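Local structure of beta-lactamase (Sphaerobacter thermophilus, 4EWF) at residues A[48-53]-A[160-165]; A[74-79]-A[99-104]. The protein probably hydrolyses beta-lactams to substituted beta-amino acids as a class A beta-lactamase. All blocks are in the same frame, centred on the assembly; numbering follows the deposited sequence.

Overall arrangement
Interaction 1 is a buried contact near the middle of the chain, and interaction 2 is a surface contact farther out. Their centres are 28 Å apart and their nearest atoms about 14 Å, so they do not touch. Each is a two-stranded antiparallel sheet whose second strand leads into a helix. Both segments of interaction 2 fall between those of interaction 1 in the sequence. Interaction 1 packs against the five-stranded sheet and leads to Ser52, and two waters bridge Asn160 to Ala51. Interaction 2 joins no strand of that sheet. It packs leucine and isoleucine side chains against helices and carries charged groups on its other face.

Interaction 1: residues A[48-53]-A[160-165]; sequences FRAAST and NWATPD
Phe48 and Ala162 form an antiparallel hydrogen-bonded pair, with Phe48 N to Ala162 O at 2.9 Å and Ala162 N returning the bond to Phe48 O; Arg49 and Trp161 follow as a non-hydrogen-bonded pair. Beyond the short strands, Ala50 N donates to Asn160 O, 2.9 Å away and nearly straight at 173°.

The side chains of Phe48 and Ala162 share one face of this small sheet. The Phe48 ring crosses Pro164 at about a right angle, and its CE2 lies 4.0 Å from Pro164 CD. The methyl groups of Ala50 and Ala162 meet closely, CB to CB at 3.7 Å. Phe242 of strand 235-244 touches both Ala162 and Pro164, so the contact rests on the main sheet. The side chains of Arg49 and Trp161 run side by side, pointing the same way. Arg49 CG, anti to the carbonyl carbon (chi1 -62°), lies 3.9 Å from Trp161 CZ3. Trp161 CH2 sits over one guanidinium face, near its rim and 4.2 Å from Arg49 NH1, with the two planes 34° apart. Arg49 NH1 also forms a salt bridge to Glu159. The Trp161 ring edge meets Phe48 O through CE3.

Asn160 ties the strands to the turn before Ser52. Its ND2 donates to water 1, which donates to Ala51 O, and its backbone O takes a bond from water 2, which accepts from Ala51 N. Asn160 OD1 is held by Ser145 N. Ala50 O accepts from Thr53 N and Thr53 OG1, the latter at 2.9 Å, from the same face of its plane.

Ser52 begins an SxxK pattern with Lys55, and its OG bonds to Ser113 OG and a sulfate. This is consistent with the nucleophile of class A enzymes. The bonds at Ala50 and Ala51 thus probably help position the backbone leading into Ser52.

Interaction 2: residues A[74-79]-A[99-104]; sequences TDRIVL and ELTLED
Ile77 and Leu100 pair across two antiparallel strands, and their side chains share the packed face of this two-stranded sheet. Leu100 N donates to Ile77 O at 2.8 Å. The return bond, Ile77 N to Leu100 O, is 2.9 Å, with the donor 42° above the carbonyl plane. Ile77 CG1 lies anti to the carbonyl carbon (chi1 -64°), and chi2 (83°) turns CD1 to 3.6 Å from Leu102 N. That N donates to Asp75 O, joining the first turn of helix 102-111 to the residue before strand 76-78. Leu79 CB touches Leu100 CD1 at 4.3 Å. Leu124 of helix 115-125 packs against Ile77 and Leu102, while Leu105 meets Ile77 and Leu100.

The other face carries Arg76, Val78, Glu99 and Thr101, and its contacts are looser, with Arg76 and Glu99 exposed to solvent. Arg76 and Glu99 cross at about a right angle, and their salt bridge is long, 3.8 Å from NE to OE2. Glu99 OE2 lies at the guanidinium edge, in plane. Thr101 CG2 lies over one guanidinium face, 3.7 Å from Arg76 NH2. Arg76 is poorly ordered, so this grip is probably weak.

Thr101 ends its strand and caps the next helix. Its OG1 accepts from Asp104 N at 3.1 Å, while Thr101 N donates to Asp104 OD2. These reciprocal bonds make a capping box, joining this antiparallel sheet to helix 102-111.

Interaction 1: residues A[48-53]-A[160-165]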
ATOM      1  N   PHE A  48      10.001  -5.189  -7.442  1.00 18.41           N
ATOM      2  CA  PHE A  48       8.787  -5.999  -7.589  1.00 16.20           C
ATOM      3  C   PHE A  48       7.733  -5.179  -8.358  1.00 22.80           C
ATOM      4  O   PHE A  48       7.786  -3.950  -8.355  1.00 19.01           O
ATOM      5  CB  PHE A  48       8.193  -6.295  -6.201  1.00 14.32           C
ATOM      6  CG  PHE A  48       9.071  -7.167  -5.338  1.00 18.71           C
ATOM      7  CD1 PHE A  48       8.837  -8.531  -5.255  1.00 21.95           C
ATOM      8  CD2 PHE A  48      10.135  -6.622  -4.636  1.00 15.54           C
ATOM      9  CE1 PHE A  48       9.646  -9.356  -4.465  1.00 19.96           C
ATOM     10  CE2 PHE A  48      10.964  -7.437  -3.838  1.00 17.57           C
ATOM     11  CZ  PHE A  48      10.713  -8.805  -3.759  1.00 18.49           C
ATOM     12  N   ARG A  49       6.762  -5.844  -8.980  1.00 17.82           N
ATOM     13  CA  ARG A  49       5.606  -5.120  -9.513  1.00 20.43           C
ATOM     14  C   ARG A  49       4.855  -4.506  -8.346  1.00 21.83           C
ATOM     15  O   ARG A  49       4.561  -5.176  -7.350  1.00 24.12           O
ATOM     16  CB  ARG A  49       4.677  -6.037 -10.330  1.00 18.56           C
ATOM     17  CG  ARG A  49       5.360  -6.644 -11.560  1.00 21.16           C
ATOM     18  CD  ARG A  49       4.404  -7.506 -12.399  1.00 29.67           C
ATOM     19  NE  ARG A  49       5.166  -8.386 -13.281  1.00 30.51           N
ATOM     20  CZ  ARG A  49       5.601  -8.029 -14.479  1.00 33.87           C
ATOM     21  NH1 ARG A  49       5.336  -6.818 -14.948  1.00 36.19           N
ATOM     22  NH2 ARG A  49       6.291  -8.881 -15.210  1.00 36.78           N
ATOM     23  N   ALA A  50       4.569  -3.218  -8.441  1.00 17.67           N
ATOM     24  CA  ALA A  50       3.890  -2.546  -7.341  1.00 18.60           C
ATOM     25  C   ALA A  50       2.444  -2.994  -7.258  1.00 24.13           C
ATOM     26  O   ALA A  50       1.864  -3.003  -6.173  1.00 18.09           O
ATOM     27  CB  ALA A  50       3.952  -1.022  -7.511  1.00 14.49           C
ATOM     28  N   ALA A  51       1.863  -3.370  -8.401  1.00 19.29           N
ATOM     29  CA  ALA A  51       0.420  -3.578  -8.444  1.00 21.42           C
ATOM     30  C   ALA A  51      -0.261  -2.352  -7.822  1.00 22.18           C
ATOM     31  O   ALA A  51       0.194  -1.212  -7.987  1.00 23.73           O
ATOM     32  CB  ALA A  51       0.037  -4.859  -7.691  1.00 18.68           C
ATOM     33  N   SER A  52      -1.322  -2.576  -7.063  1.00 21.35           N
ATOM     34  CA  SER A  52      -2.081  -1.466  -6.497  1.00 23.13           C
ATOM     35  C   SER A  52      -1.415  -0.664  -5.368  1.00 22.41           C
ATOM     36  O   SER A  52      -1.992   0.318  -4.915  1.00 21.75           O
ATOM     37  CB  SER A  52      -3.445  -1.969  -6.014  1.00 23.12           C
ATOM     38  OG  SER A  52      -4.242  -2.301  -7.129  1.00 30.19           O
ATOM     39  N   THR A  53      -0.232  -1.066  -4.897  1.00 16.85           N
ATOM     40  CA  THR A  53       0.369  -0.331  -3.783  1.00 15.24           C
ATOM     41  C   THR A  53       0.734   1.078  -4.230  1.00 17.00           C
ATOM     42  O   THR A  53       0.822   1.989  -3.417  1.00 16.50           O
ATOM     43  CB  THR A  53       1.626  -1.015  -3.202  1.00 22.56           C
ATOM     44  OG1 THR A  53       2.659  -1.064  -4.198  1.00 20.89           O
ATOM     45  CG2 THR A  53       1.296  -2.413  -2.723  1.00 17.00           C
ATOM     46  N   ASN A 160       4.826  -0.405 -13.443  1.00 18.81           N
ATOM     47  CA  ASN A 160       4.966   0.334 -12.197  1.00 19.35           C
ATOM     48  C   ASN A 160       5.766  -0.523 -11.209  1.00 21.44           C
ATOM     49  O   ASN A 160       5.267  -1.541 -10.726  1.00 19.08           O
ATOM     50  CB  ASN A 160       3.594   0.643 -11.587  1.00 18.05           C
ATOM     51  CG  ASN A 160       2.703   1.438 -12.519  1.00 24.18           C
ATOM     52  OD1 ASN A 160       3.175   2.280 -13.277  1.00 20.10           O
ATOM     53  ND2 ASN A 160       1.408   1.153 -12.485  1.00 17.36           N
ATOM     54  N   TRP A 161       6.993  -0.103 -10.917  1.00 21.25           N
ATOM     55  CA  TRP A 161       7.916  -0.868 -10.072  1.00 17.61           C
ATOM     56  C   TRP A 161       7.919  -0.327  -8.649  1.00 19.49           C
ATOM     57  O   TRP A 161       7.676   0.851  -8.427  1.00 20.72           O
ATOM     58  CB  TRP A 161       9.348  -0.830 -10.658  1.00 16.39           C
ATOM     59  CG  TRP A 161       9.415  -1.439 -12.035  1.00 19.81           C
ATOM     60  CD1 TRP A 161       9.596  -0.780 -13.225  1.00 18.23           C
ATOM     61  CD2 TRP A 161       9.244  -2.827 -12.367  1.00 21.00           C
ATOM     62  NE1 TRP A 161       9.560  -1.675 -14.271  1.00 18.61           N
ATOM     63  CE2 TRP A 161       9.345  -2.938 -13.774  1.00 23.25           C
ATOM     64  CE3 TRP A 161       9.016  -3.988 -11.609  1.00 20.18           C
ATOM     65  CZ2 TRP A 161       9.237  -4.168 -14.446  1.00 26.19           C
ATOM     66  CZ3 TRP A 161       8.902  -5.213 -12.270  1.00 21.99           C
ATOM     67  CH2 TRP A 161       9.019  -5.292 -13.682  1.00 26.48           C
ATOM     68  N   ALA A 162       8.186  -1.204  -7.686  1.00 18.84           N
ATOM     69  CA  ALA A 162       8.316  -0.814  -6.293  1.00 21.23           C
ATOM     70  C   ALA A 162       9.490  -1.546  -5.659  1.00 25.66           C
ATOM     71  O   ALA A 162       9.898  -2.606  -6.140  1.00 22.59           O
ATOM     72  CB  ALA A 162       7.051  -1.178  -5.541  1.00 16.50           C
ATOM     73  N   THR A 163      10.008  -1.005  -4.559  1.00 21.87           N
ATOM     74  CA  THR A 163      10.844  -1.811  -3.674  1.00 19.34           C
ATOM     75  C   THR A 163      10.262  -1.716  -2.283  1.00 19.08           C
ATOM     76  O   THR A 163       9.631  -0.727  -1.944  1.00 16.20           O
ATOM     77  CB  THR A 163      12.330  -1.354  -3.624  1.00 21.16           C
ATOM     78  OG1 THR A 163      12.416  -0.088  -2.970  1.00 17.28           O
ATOM     79  CG2 THR A 163      12.910  -1.240  -5.020  1.00 21.48           C
ATOM     80  N   PRO A 164      10.467  -2.758  -1.463  1.00 19.23           N
ATOM     81  CA  PRO A 164       9.990  -2.683  -0.076  1.00 18.08           C
ATOM     82  C   PRO A 164      10.606  -1.465   0.642  1.00 21.91           C
ATOM     83  O   PRO A 164       9.880  -0.747   1.337  1.00 18.64           O
ATOM     84  CB  PRO A 164      10.482  -4.011   0.541  1.00 18.32           C
ATOM     85  CG  PRO A 164      10.678  -4.948  -0.647  1.00 21.06           C
ATOM     86  CD  PRO A 164      11.153  -4.032  -1.767  1.00 14.98           C
ATOM     87  N   ASP A 165      11.907  -1.222   0.454  1.00 17.19           N
ATOM     88  CA  ASP A 165      12.561  -0.048   1.048  1.00 15.90           C
ATOM     89  C   ASP A 165      11.819   1.251   0.730  1.00 21.64           C
ATOM     90  O   ASP A 165      11.582   2.082   1.620  1.00 21.87           O
ATOM     91  CB  ASP A 165      14.004   0.120   0.536  1.00 19.90           C
ATOM     92  CG  ASP A 165      14.989  -0.828   1.212  1.00 27.01           C
ATOM     93  OD1 ASP A 165      14.619  -1.508   2.199  1.00 25.66           O
ATOM     94  OD2 ASP A 165      16.141  -0.892   0.740  1.00 24.12           O
TER
HETATM   95  O   HOH W   1       0.568  -0.948 -10.757  1.00 22.02           O
HETATM   96  O   HOH W   2       2.637  -2.982 -11.096  1.00 25.94           O

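Interaction 2: residues A[74-79]-A[99-104]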
ATOM      1  N   THR A  74     -14.352  18.210  -2.071  1.00 30.61           N
ATOM      2  CA  THR A  74     -15.748  18.222  -2.492  1.00 34.91           C
ATOM      3  C   THR A  74     -15.921  18.395  -4.001  1.00 38.04           C
ATOM      4  O   THR A  74     -17.053  18.387  -4.493  1.00 34.79           O
ATOM      5  CB  THR A  74     -16.559  19.328  -1.760  1.00 40.86           C
ATOM      6  OG1 THR A  74     -15.871  20.582  -1.871  1.00 32.52           O
ATOM      7  CG2 THR A  74     -16.740  18.971  -0.280  1.00 38.73           C
ATOM      8  N   ASP A  75     -14.817  18.545  -4.736  1.00 31.23           N
ATOM      9  CA  ASP A  75     -14.915  18.775  -6.182  1.00 33.35           C
ATOM     10  C   ASP A  75     -15.672  17.615  -6.842  1.00 32.67           C
ATOM     11  O   ASP A  75     -15.483  16.457  -6.480  1.00 32.21           O
ATOM     12  CB  ASP A  75     -13.527  18.924  -6.831  1.00 35.41           C
ATOM     13  CG  ASP A  75     -12.893  20.291  -6.576  1.00 46.40           C
ATOM     14  OD1 ASP A  75     -13.586  21.202  -6.066  1.00 43.10           O
ATOM     15  OD2 ASP A  75     -11.693  20.451  -6.907  1.00 40.90           O
ATOM     16  N   ARG A  76     -16.511  17.929  -7.820  1.00 33.07           N
ATOM     17  CA  ARG A  76     -17.317  16.905  -8.489  1.00 37.31           C
ATOM     18  C   ARG A  76     -16.581  16.301  -9.696  1.00 36.00           C
ATOM     19  O   ARG A  76     -15.916  17.016 -10.453  1.00 33.79           O
ATOM     20  CB  ARG A  76     -18.680  17.465  -8.925  1.00 46.69           C
ATOM     21  CG  ARG A  76     -19.299  18.518  -7.977  1.00 70.04           C
ATOM     22  CD  ARG A  76     -19.499  18.023  -6.526  1.00 81.84           C
ATOM     23  NE  ARG A  76     -20.831  17.462  -6.283  1.00 88.19           N
ATOM     24  CZ  ARG A  76     -21.392  17.330  -5.080  1.00 84.62           C
ATOM     25  NH1 ARG A  76     -22.605  16.803  -4.969  1.00 79.23           N
ATOM     26  NH2 ARG A  76     -20.746  17.730  -3.987  1.00 85.82           N
ATOM     27  N   ILE A  77     -16.676  14.980  -9.834  1.00 29.23           N
ATOM     28  CA  ILE A  77     -16.210  14.255 -11.017  1.00 26.72           C
ATOM     29  C   ILE A  77     -17.338  13.335 -11.462  1.00 31.56           C
ATOM     30  O   ILE A  77     -17.910  12.608 -10.647  1.00 30.35           O
ATOM     31  CB  ILE A  77     -14.961  13.379 -10.723  1.00 22.24           C
ATOM     32  CG1 ILE A  77     -13.765  14.244 -10.332  1.00 30.52           C
ATOM     33  CG2 ILE A  77     -14.598  12.507 -11.932  1.00 27.75           C
ATOM     34  CD1 ILE A  77     -13.756  14.646  -8.881  1.00 38.69           C
ATOM     35  N   VAL A  78     -17.657  13.362 -12.751  1.00 28.21           N
ATOM     36  CA  VAL A  78     -18.733  12.530 -13.286  1.00 26.36           C
ATOM     37  C   VAL A  78     -18.169  11.241 -13.898  1.00 31.20           C
ATOM     38  O   VAL A  78     -17.195  11.271 -14.663  1.00 30.10           O
ATOM     39  CB  VAL A  78     -19.553  13.283 -14.358  1.00 28.24           C
ATOM     40  CG1 VAL A  78     -20.623  12.365 -14.975  1.00 28.73           C
ATOM     41  CG2 VAL A  78     -20.187  14.537 -13.773  1.00 30.67           C
ATOM     42  N   LEU A  79     -18.788  10.116 -13.554  1.00 27.26           N
ATOM     43  CA  LEU A  79     -18.412   8.817 -14.104  1.00 25.89           C
ATOM     44  C   LEU A  79     -18.859   8.691 -15.567  1.00 22.85           C
ATOM     45  O   LEU A  79     -20.046   8.814 -15.878  1.00 26.14           O
ATOM     46  CB  LEU A  79     -19.036   7.688 -13.283  1.00 27.39           C
ATOM     47  CG  LEU A  79     -18.736   6.270 -13.792  1.00 29.21           C
ATOM     48  CD1 LEU A  79     -17.257   5.955 -13.640  1.00 24.77           C
ATOM     49  CD2 LEU A  79     -19.572   5.261 -13.040  1.00 25.65           C
ATOM     50  N   GLU A  99     -22.453  10.926 -10.355  1.00 28.49           N
ATOM     51  CA  GLU A  99     -21.662  12.068  -9.928  1.00 31.42           C
ATOM     52  C   GLU A  99     -21.009  11.814  -8.572  1.00 34.34           C
ATOM     53  O   GLU A  99     -21.690  11.619  -7.572  1.00 33.68           O
ATOM     54  CB  GLU A  99     -22.536  13.324  -9.896  1.00 39.90           C
ATOM     55  CG  GLU A  99     -21.766  14.619  -9.763  1.00 55.08           C
ATOM     56  CD  GLU A  99     -22.604  15.833 -10.154  1.00 67.60           C
ATOM     57  OE1 GLU A  99     -23.665  15.655 -10.800  1.00 67.74           O
ATOM     58  OE2 GLU A  99     -22.194  16.964  -9.815  1.00 75.99           O
ATOM     59  N   LEU A 100     -19.678  11.811  -8.562  1.00 23.40           N
ATOM     60  CA  LEU A 100     -18.889  11.547  -7.363  1.00 23.73           C
ATOM     61  C   LEU A 100     -18.142  12.808  -6.928  1.00 28.23           C
ATOM     62  O   LEU A 100     -18.171  13.819  -7.628  1.00 32.20           O
ATOM     63  CB  LEU A 100     -17.870  10.443  -7.669  1.00 28.63           C
ATOM     64  CG  LEU A 100     -18.551   9.145  -8.140  1.00 31.21           C
ATOM     65  CD1 LEU A 100     -17.736   8.424  -9.206  1.00 25.06           C
ATOM     66  CD2 LEU A 100     -18.844   8.234  -6.962  1.00 28.28           C
ATOM     67  N   THR A 101     -17.473  12.744  -5.778  1.00 24.43           N
ATOM     68  CA  THR A 101     -16.606  13.829  -5.346  1.00 22.90           C
ATOM     69  C   THR A 101     -15.176  13.327  -5.388  1.00 24.41           C
ATOM     70  O   THR A 101     -14.934  12.118  -5.477  1.00 27.22           O
ATOM     71  CB  THR A 101     -16.906  14.311  -3.911  1.00 23.65           C
ATOM     72  OG1 THR A 101     -16.785  13.207  -3.004  1.00 29.99           O
ATOM     73  CG2 THR A 101     -18.297  14.942  -3.805  1.00 29.99           C
ATOM     74  N   LEU A 102     -14.230  14.256  -5.339  1.00 25.11           N
ATOM     75  CA  LEU A 102     -12.824  13.888  -5.268  1.00 21.94           C
ATOM     76  C   LEU A 102     -12.587  12.976  -4.061  1.00 27.40           C
ATOM     77  O   LEU A 102     -11.849  12.002  -4.148  1.00 25.43           O
ATOM     78  CB  LEU A 102     -11.960  15.154  -5.163  1.00 27.94           C
ATOM     79  CG  LEU A 102     -10.447  14.919  -5.062  1.00 32.05           C
ATOM     80  CD1 LEU A 102      -9.945  14.141  -6.259  1.00 33.42           C
ATOM     81  CD2 LEU A 102      -9.687  16.245  -4.937  1.00 35.43           C
ATOM     82  N   GLU A 103     -13.218  13.275  -2.929  1.00 27.35           N
ATOM     83  CA  GLU A 103     -13.032  12.417  -1.758  1.00 28.78           C
ATOM     84  C   GLU A 103     -13.573  10.994  -1.985  1.00 28.23           C
ATOM     85  O   GLU A 103     -12.925  10.014  -1.602  1.00 26.95           O
ATOM     86  CB  GLU A 103     -13.611  13.046  -0.476  1.00 29.80           C
ATOM     87  CG  GLU A 103     -13.362  12.183   0.759  1.00 29.75           C
ATOM     88  CD  GLU A 103     -13.461  12.952   2.077  1.00 42.12           C
ATOM     89  OE1 GLU A 103     -12.807  12.537   3.060  1.00 44.26           O
ATOM     90  OE2 GLU A 103     -14.195  13.955   2.134  1.00 44.09           O
ATOM     91  N   ASP A 104     -14.739  10.872  -2.622  1.00 25.38           N
ATOM     92  CA  ASP A 104     -15.254   9.555  -2.988  1.00 27.53           C
ATOM     93  C   ASP A 104     -14.189   8.773  -3.773  1.00 26.17           C
ATOM     94  O   ASP A 104     -13.957   7.586  -3.523  1.00 23.03           O
ATOM     95  CB  ASP A 104     -16.491   9.655  -3.897  1.00 22.42           C
ATOM     96  CG  ASP A 104     -17.724  10.234  -3.192  1.00 31.00           C
ATOM     97  OD1 ASP A 104     -17.796  10.235  -1.939  1.00 31.40           O
ATOM     98  OD2 ASP A 104     -18.637  10.681  -3.926  1.00 29.85           O
TER